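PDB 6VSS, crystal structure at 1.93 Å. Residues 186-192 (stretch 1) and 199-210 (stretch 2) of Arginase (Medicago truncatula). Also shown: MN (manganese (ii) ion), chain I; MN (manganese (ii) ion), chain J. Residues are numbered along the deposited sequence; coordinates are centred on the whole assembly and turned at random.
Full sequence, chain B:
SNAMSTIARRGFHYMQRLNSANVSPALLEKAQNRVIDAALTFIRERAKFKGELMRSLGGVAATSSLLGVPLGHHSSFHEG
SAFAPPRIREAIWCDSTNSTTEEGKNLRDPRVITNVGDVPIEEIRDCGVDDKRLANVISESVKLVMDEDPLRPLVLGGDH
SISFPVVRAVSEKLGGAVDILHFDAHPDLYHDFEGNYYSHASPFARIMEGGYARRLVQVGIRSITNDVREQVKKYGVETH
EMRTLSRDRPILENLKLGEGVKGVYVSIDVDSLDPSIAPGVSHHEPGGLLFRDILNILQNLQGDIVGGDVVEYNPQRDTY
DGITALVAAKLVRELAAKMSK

Stretch 1 186-192: HPDLYHD
Stretch 2 199-210: SHASPFARIMEG

Stretch 1 is loop throughout, with no regular helix or strand. Stretch 2 starts with a type I turn, S199 to S202, and enters a helix at P203. The loop lies against the turn and the first helical residues, with CA atoms of D188 and A201 4.0 Å apart, L189 and A205 4.6 Å, Y190 and S202 4.8 Å. The two bury 510 Å² in all.

D188 has left-handed backbone angles, phi/psi 52/45, and its O accepts from F204 N at 3.0 Å. Beyond it, Y190 N donates to A201 O at 3.0 Å. A201 O also lies 3.3 Å from D188 CA, a CA-H...O contact. S202 sits at the N-cap position but makes no capping bond; in rotamer m its OG donates to Y190 O at 2.7 Å.

Several close approaches fall on small side chains. A205 points toward the loop, and its CB fits against two carbonyls, 3.3 Å from Y190 O and 3.5 Å from L189 O. A201 CB meets Y190 CD2 (chi1 m, chi2 -90°) at 3.6 Å.

The CA-to-CB bond of L189 (m, t) points away, but the end of the side chain comes nearer and packs on two helix side chains: CD2 lies 3.7 Å from F204 CB and 4.3 Å from M208 CG. F204 (m, chi2 -74°) points toward the loop and sets its ring edge against D188 CB, with CD2 3.6 Å from that atom.

At H191, R206 NH2 donates to H191 O at 2.8 Å. R206 NH2 also forms a salt bridge with E209 OE1 at 2.9 Å. H191 (t) adds a weak bond from ND1 to E209 OE1 at 3.5 Å.

D188 (m) also binds one manganese through OD2 at 2.2 Å, and H186 (m) binds the other through ND1 at 2.3 Å. Water 1 bridges both metals and donates to D188 OD1 at 2.6 Å.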

ATOM      1  N   HIS B 186     -17.439  -0.587 -20.704  1.00 26.86           N
ATOM      2  CA  HIS B 186     -18.466  -1.652 -20.824  1.00 28.14           C
ATOM      3  C   HIS B 186     -19.700  -1.037 -21.439  1.00 28.08           C
ATOM      4  O   HIS B 186     -20.084   0.055 -21.073  1.00 26.25           O
ATOM      5  CB  HIS B 186     -18.874  -2.243 -19.462  1.00 29.64           C
ATOM      6  CG  HIS B 186     -17.721  -2.614 -18.597  1.00 29.37           C
ATOM      7  ND1 HIS B 186     -17.238  -1.784 -17.558  1.00 30.52           N
ATOM      8  CD2 HIS B 186     -16.930  -3.717 -18.641  1.00 30.26           C
ATOM      9  CE1 HIS B 186     -16.156  -2.401 -17.052  1.00 29.59           C
ATOM     10  NE2 HIS B 186     -15.959  -3.592 -17.675  1.00 29.38           N
ATOM     11  N   PRO B 187     -20.311  -1.643 -22.471  1.00 29.62           N
ATOM     12  CA  PRO B 187     -21.481  -1.006 -23.075  1.00 29.90           C
ATOM     13  C   PRO B 187     -22.660  -0.835 -22.101  1.00 30.74           C
ATOM     14  O   PRO B 187     -23.545  -0.046 -22.394  1.00 31.66           O
ATOM     15  CB  PRO B 187     -21.834  -1.922 -24.261  1.00 30.56           C
ATOM     16  CG  PRO B 187     -20.536  -2.681 -24.574  1.00 31.22           C
ATOM     17  CD  PRO B 187     -19.824  -2.813 -23.232  1.00 30.79           C
ATOM     18  N   ASP B 188     -22.748  -1.658 -21.062  1.00 30.94           N
ATOM     19  CA  ASP B 188     -23.913  -1.702 -20.147  1.00 31.88           C
ATOM     20  C   ASP B 188     -25.225  -1.847 -20.927  1.00 33.37           C
ATOM     21  O   ASP B 188     -26.218  -1.286 -20.478  1.00 31.66           O
ATOM     22  CB  ASP B 188     -23.963  -0.464 -19.270  1.00 33.21           C
ATOM     23  CG  ASP B 188     -22.843  -0.380 -18.245  1.00 34.62           C
ATOM     24  OD1 ASP B 188     -22.113  -1.394 -18.105  1.00 32.41           O
ATOM     25  OD2 ASP B 188     -22.767   0.674 -17.569  1.00 37.52           O
ATOM     26  N   LEU B 189     -25.263  -2.748 -21.920  1.00 36.04           N
ATOM     27  CA  LEU B 189     -26.453  -2.960 -22.790  1.00 37.00           C
ATOM     28  C   LEU B 189     -27.006  -4.391 -22.705  1.00 37.88           C
ATOM     29  O   LEU B 189     -27.865  -4.701 -23.515  1.00 37.06           O
ATOM     30  CB  LEU B 189     -26.037  -2.617 -24.217  1.00 36.64           C
ATOM     31  CG  LEU B 189     -26.139  -1.132 -24.542  1.00 37.25           C
ATOM     32  CD1 LEU B 189     -25.350  -0.790 -25.803  1.00 38.35           C
ATOM     33  CD2 LEU B 189     -27.603  -0.721 -24.705  1.00 36.74           C
ATOM     34  N   TYR B 190     -26.568  -5.222 -21.754  1.00 40.59           N
ATOM     35  CA  TYR B 190     -27.120  -6.587 -21.557  1.00 43.38           C
ATOM     36  C   TYR B 190     -28.646  -6.560 -21.412  1.00 44.68           C
ATOM     37  O   TYR B 190     -29.168  -5.739 -20.632  1.00 44.46           O
ATOM     38  CB  TYR B 190     -26.624  -7.199 -20.259  1.00 46.05           C
ATOM     39  CG  TYR B 190     -25.234  -7.742 -20.337  1.00 47.13           C
ATOM     40  CD1 TYR B 190     -25.000  -9.060 -20.701  1.00 48.13           C
ATOM     41  CD2 TYR B 190     -24.155  -6.929 -20.023  1.00 48.62           C
ATOM     42  CE1 TYR B 190     -23.708  -9.560 -20.717  1.00 49.85           C
ATOM     43  CE2 TYR B 190     -22.859  -7.417 -20.028  1.00 47.47           C
ATOM     44  CZ  TYR B 190     -22.642  -8.730 -20.394  1.00 48.32           C
ATOM     45  OH  TYR B 190     -21.353  -9.176 -20.445  1.00 55.10           O
ATOM     46  N   HIS B 191     -29.355  -7.470 -22.076  1.00 45.76           N
ATOM     47  CA  HIS B 191     -30.829  -7.588 -21.908  1.00 47.82           C
ATOM     48  C   HIS B 191     -31.098  -8.195 -20.533  1.00 47.66           C
ATOM     49  O   HIS B 191     -32.071  -7.788 -19.901  1.00 46.07           O
ATOM     50  CB  HIS B 191     -31.480  -8.422 -23.012  1.00 51.78           C
ATOM     51  CG  HIS B 191     -32.939  -8.651 -22.785  1.00 56.60           C
ATOM     52  ND1 HIS B 191     -33.852  -7.604 -22.687  1.00 59.69           N
ATOM     53  CD2 HIS B 191     -33.647  -9.787 -22.640  1.00 58.31           C
ATOM     54  CE1 HIS B 191     -35.055  -8.092 -22.508  1.00 61.69           C
ATOM     55  NE2 HIS B 191     -34.955  -9.429 -22.469  1.00 60.75           N
ATOM     56  N   ASP B 192     -30.208  -9.075 -20.071  1.00 49.37           N
ATOM     57  CA  ASP B 192     -30.478 -10.019 -18.952  1.00 50.08           C
ATOM     58  C   ASP B 192     -29.134 -10.461 -18.365  1.00 49.14           C
ATOM     59  O   ASP B 192     -28.520 -11.402 -18.863  1.00 51.93           O
ATOM     60  CB  ASP B 192     -31.354 -11.176 -19.448  1.00 51.18           C
ATOM     61  CG  ASP B 192     -31.773 -12.193 -18.405  1.00 53.91           C
ATOM     62  OD1 ASP B 192     -31.509 -11.978 -17.199  1.00 53.66           O
ATOM     63  OD2 ASP B 192     -32.389 -13.187 -18.812  1.00 55.50           O
ATOM     64  N   SER B 199     -29.470  -4.404 -13.080  1.00 43.32           N
ATOM     65  CA  SER B 199     -28.002  -4.650 -13.001  1.00 42.16           C
ATOM     66  C   SER B 199     -27.247  -3.403 -13.485  1.00 38.37           C
ATOM     67  O   SER B 199     -27.757  -2.730 -14.391  1.00 35.66           O
ATOM     68  CB  SER B 199     -27.625  -5.865 -13.825  1.00 43.51           C
ATOM     69  OG  SER B 199     -26.224  -5.916 -14.105  1.00 44.76           O
ATOM     70  N   HIS B 200     -26.008  -3.213 -13.034  1.00 37.37           N
ATOM     71  CA  HIS B 200     -25.132  -2.105 -13.495  1.00 35.98           C
ATOM     72  C   HIS B 200     -24.619  -2.352 -14.915  1.00 36.72           C
ATOM     73  O   HIS B 200     -23.991  -1.436 -15.472  1.00 39.31           O
ATOM     74  CB  HIS B 200     -24.015  -1.866 -12.498  1.00 34.71           C
ATOM     75  CG  HIS B 200     -22.892  -2.833 -12.513  1.00 34.12           C
ATOM     76  ND1 HIS B 200     -21.649  -2.484 -12.023  1.00 32.27           N
ATOM     77  CD2 HIS B 200     -22.792  -4.116 -12.918  1.00 34.96           C
ATOM     78  CE1 HIS B 200     -20.833  -3.508 -12.104  1.00 32.19           C
ATOM     79  NE2 HIS B 200     -21.504  -4.521 -12.623  1.00 34.01           N
ATOM     80  N   ALA B 201     -24.973  -3.502 -15.507  1.00 38.25           N
ATOM     81  CA  ALA B 201     -24.597  -3.948 -16.865  1.00 37.90           C
ATOM     82  C   ALA B 201     -25.785  -3.891 -17.854  1.00 36.94           C
ATOM     83  O   ALA B 201     -25.579  -4.343 -19.012  1.00 35.44           O
ATOM     84  CB  ALA B 201     -24.048  -5.365 -16.747  1.00 38.94           C
ATOM     85  N   SER B 202     -26.975  -3.441 -17.425  1.00 37.16           N
ATOM     86  CA  SER B 202     -28.195  -3.227 -18.265  1.00 36.29           C
ATOM     87  C   SER B 202     -28.794  -1.822 -18.200  1.00 34.66           C
ATOM     88  O   SER B 202     -29.846  -1.594 -18.803  1.00 34.32           O
ATOM     89  CB  SER B 202     -29.236  -4.214 -17.880  1.00 37.05           C
ATOM     90  OG  SER B 202     -28.668  -5.494 -18.039  1.00 38.48           O
ATOM     91  N   PRO B 203     -28.191  -0.802 -17.542  1.00 33.45           N
ATOM     92  CA  PRO B 203     -28.867   0.479 -17.479  1.00 32.97           C
ATOM     93  C   PRO B 203     -29.262   0.919 -18.879  1.00 33.26           C
ATOM     94  O   PRO B 203     -30.336   1.411 -19.046  1.00 34.00           O
ATOM     95  CB  PRO B 203     -27.874   1.437 -16.828  1.00 32.21           C
ATOM     96  CG  PRO B 203     -26.534   0.704 -16.792  1.00 31.56           C
ATOM     97  CD  PRO B 203     -26.886  -0.766 -16.844  1.00 32.10           C
ATOM     98  N   PHE B 204     -28.374   0.764 -19.850  1.00 33.28           N
ATOM     99  CA  PHE B 204     -28.619   1.371 -21.179  1.00 32.77           C
ATOM    100  C   PHE B 204     -29.590   0.491 -21.990  1.00 34.23           C
ATOM    101  O   PHE B 204     -30.205   1.026 -22.880  1.00 29.85           O
ATOM    102  CB  PHE B 204     -27.311   1.700 -21.882  1.00 33.14           C
ATOM    103  CG  PHE B 204     -26.609   2.837 -21.189  1.00 34.16           C
ATOM    104  CD1 PHE B 204     -27.071   4.136 -21.327  1.00 34.79           C
ATOM    105  CD2 PHE B 204     -25.583   2.587 -20.291  1.00 33.92           C
ATOM    106  CE1 PHE B 204     -26.444   5.175 -20.653  1.00 35.49           C
ATOM    107  CE2 PHE B 204     -24.991   3.625 -19.581  1.00 34.51           C
ATOM    108  CZ  PHE B 204     -25.404   4.916 -19.783  1.00 34.15           C
ATOM    109  N   ALA B 205     -29.714  -0.807 -21.702  1.00 34.33           N
ATOM    110  CA  ALA B 205     -30.807  -1.620 -22.290  1.00 35.05           C
ATOM    111  C   ALA B 205     -32.141  -1.064 -21.773  1.00 35.83           C
ATOM    112  O   ALA B 205     -33.011  -0.802 -22.590  1.00 36.16           O
ATOM    113  CB  ALA B 205     -30.607  -3.080 -21.974  1.00 34.19           C
ATOM    114  N   ARG B 206     -32.262  -0.801 -20.467  1.00 37.71           N
ATOM    115  CA  ARG B 206     -33.497  -0.219 -19.877  1.00 38.47           C
ATOM    116  C   ARG B 206     -33.799   1.095 -20.603  1.00 38.79           C
ATOM    117  O   ARG B 206     -34.943   1.307 -21.085  1.00 41.37           O
ATOM    118  CB  ARG B 206     -33.314  -0.039 -18.371  1.00 38.55           C
ATOM    119  CG  ARG B 206     -32.956  -1.316 -17.618  1.00 39.94           C
ATOM    120  CD  ARG B 206     -34.043  -2.377 -17.627  1.00 41.19           C
ATOM    121  NE  ARG B 206     -33.912  -3.347 -18.718  1.00 42.47           N
ATOM    122  CZ  ARG B 206     -33.110  -4.415 -18.741  1.00 42.47           C
ATOM    123  NH1 ARG B 206     -32.298  -4.711 -17.735  1.00 42.24           N
ATOM    124  NH2 ARG B 206     -33.099  -5.179 -19.822  1.00 44.05           N
ATOM    125  N   ILE B 207     -32.785   1.941 -20.746  1.00 37.05           N
ATOM    126  CA  ILE B 207     -32.973   3.329 -21.246  1.00 36.99           C
ATOM    127  C   ILE B 207     -33.467   3.196 -22.674  1.00 38.74           C
ATOM    128  O   ILE B 207     -34.552   3.699 -22.962  1.00 40.63           O
ATOM    129  CB  ILE B 207     -31.683   4.155 -21.107  1.00 35.43           C
ATOM    130  CG1 ILE B 207     -31.425   4.577 -19.660  1.00 35.50           C
ATOM    131  CG2 ILE B 207     -31.685   5.333 -22.043  1.00 36.55           C
ATOM    132  CD1 ILE B 207     -29.962   4.963 -19.378  1.00 34.73           C
ATOM    133  N   MET B 208     -32.690   2.510 -23.508  1.00 40.04           N
ATOM    134  CA  MET B 208     -33.007   2.293 -24.930  1.00 41.59           C
ATOM    135  C   MET B 208     -34.381   1.598 -25.060  1.00 42.11           C
ATOM    136  O   MET B 208     -35.183   2.069 -25.853  1.00 41.87           O
ATOM    137  CB  MET B 208     -31.918   1.465 -25.618  1.00 41.96           C
ATOM    138  CG  MET B 208     -30.583   2.189 -25.821  1.00 42.94           C
ATOM    139  SD  MET B 208     -30.615   4.001 -26.038  1.00 45.22           S
ATOM    140  CE  MET B 208     -30.643   4.039 -27.831  1.00 47.33           C
ATOM    141  N   GLU B 209     -34.658   0.529 -24.307  1.00 43.35           N
ATOM    142  CA  GLU B 209     -35.980  -0.147 -24.335  1.00 44.73           C
ATOM    143  C   GLU B 209     -37.072   0.900 -24.152  1.00 44.05           C
ATOM    144  O   GLU B 209     -38.076   0.751 -24.807  1.00 46.11           O
ATOM    145  CB  GLU B 209     -36.162  -1.177 -23.216  1.00 45.88           C
ATOM    146  CG  GLU B 209     -35.353  -2.429 -23.414  1.00 47.14           C
ATOM    147  CD  GLU B 209     -34.991  -3.213 -22.165  1.00 47.65           C
ATOM    148  OE1 GLU B 209     -34.196  -4.170 -22.297  1.00 48.40           O
ATOM    149  OE2 GLU B 209     -35.521  -2.893 -21.069  1.00 49.46           O
ATOM    150  N   GLY B 210     -36.887   1.853 -23.227  1.00 41.55           N
ATOM    151  CA  GLY B 210     -37.873   2.881 -22.846  1.00 40.75           C
ATOM    152  C   GLY B 210     -37.995   3.992 -23.869  1.00 42.43           C
ATOM    153  O   GLY B 210     -38.879   4.854 -23.694  1.00 42.10           O
TER
HETATM  154 MN    MN I 401     -17.928   0.196 -16.560  1.00 29.23          MN
HETATM  155 MN    MN J 402     -20.845   1.291 -16.767  1.00 34.73          MN
HETATM  156  O   HOH W   1     -19.936  -0.560 -16.847  1.00 29.70           O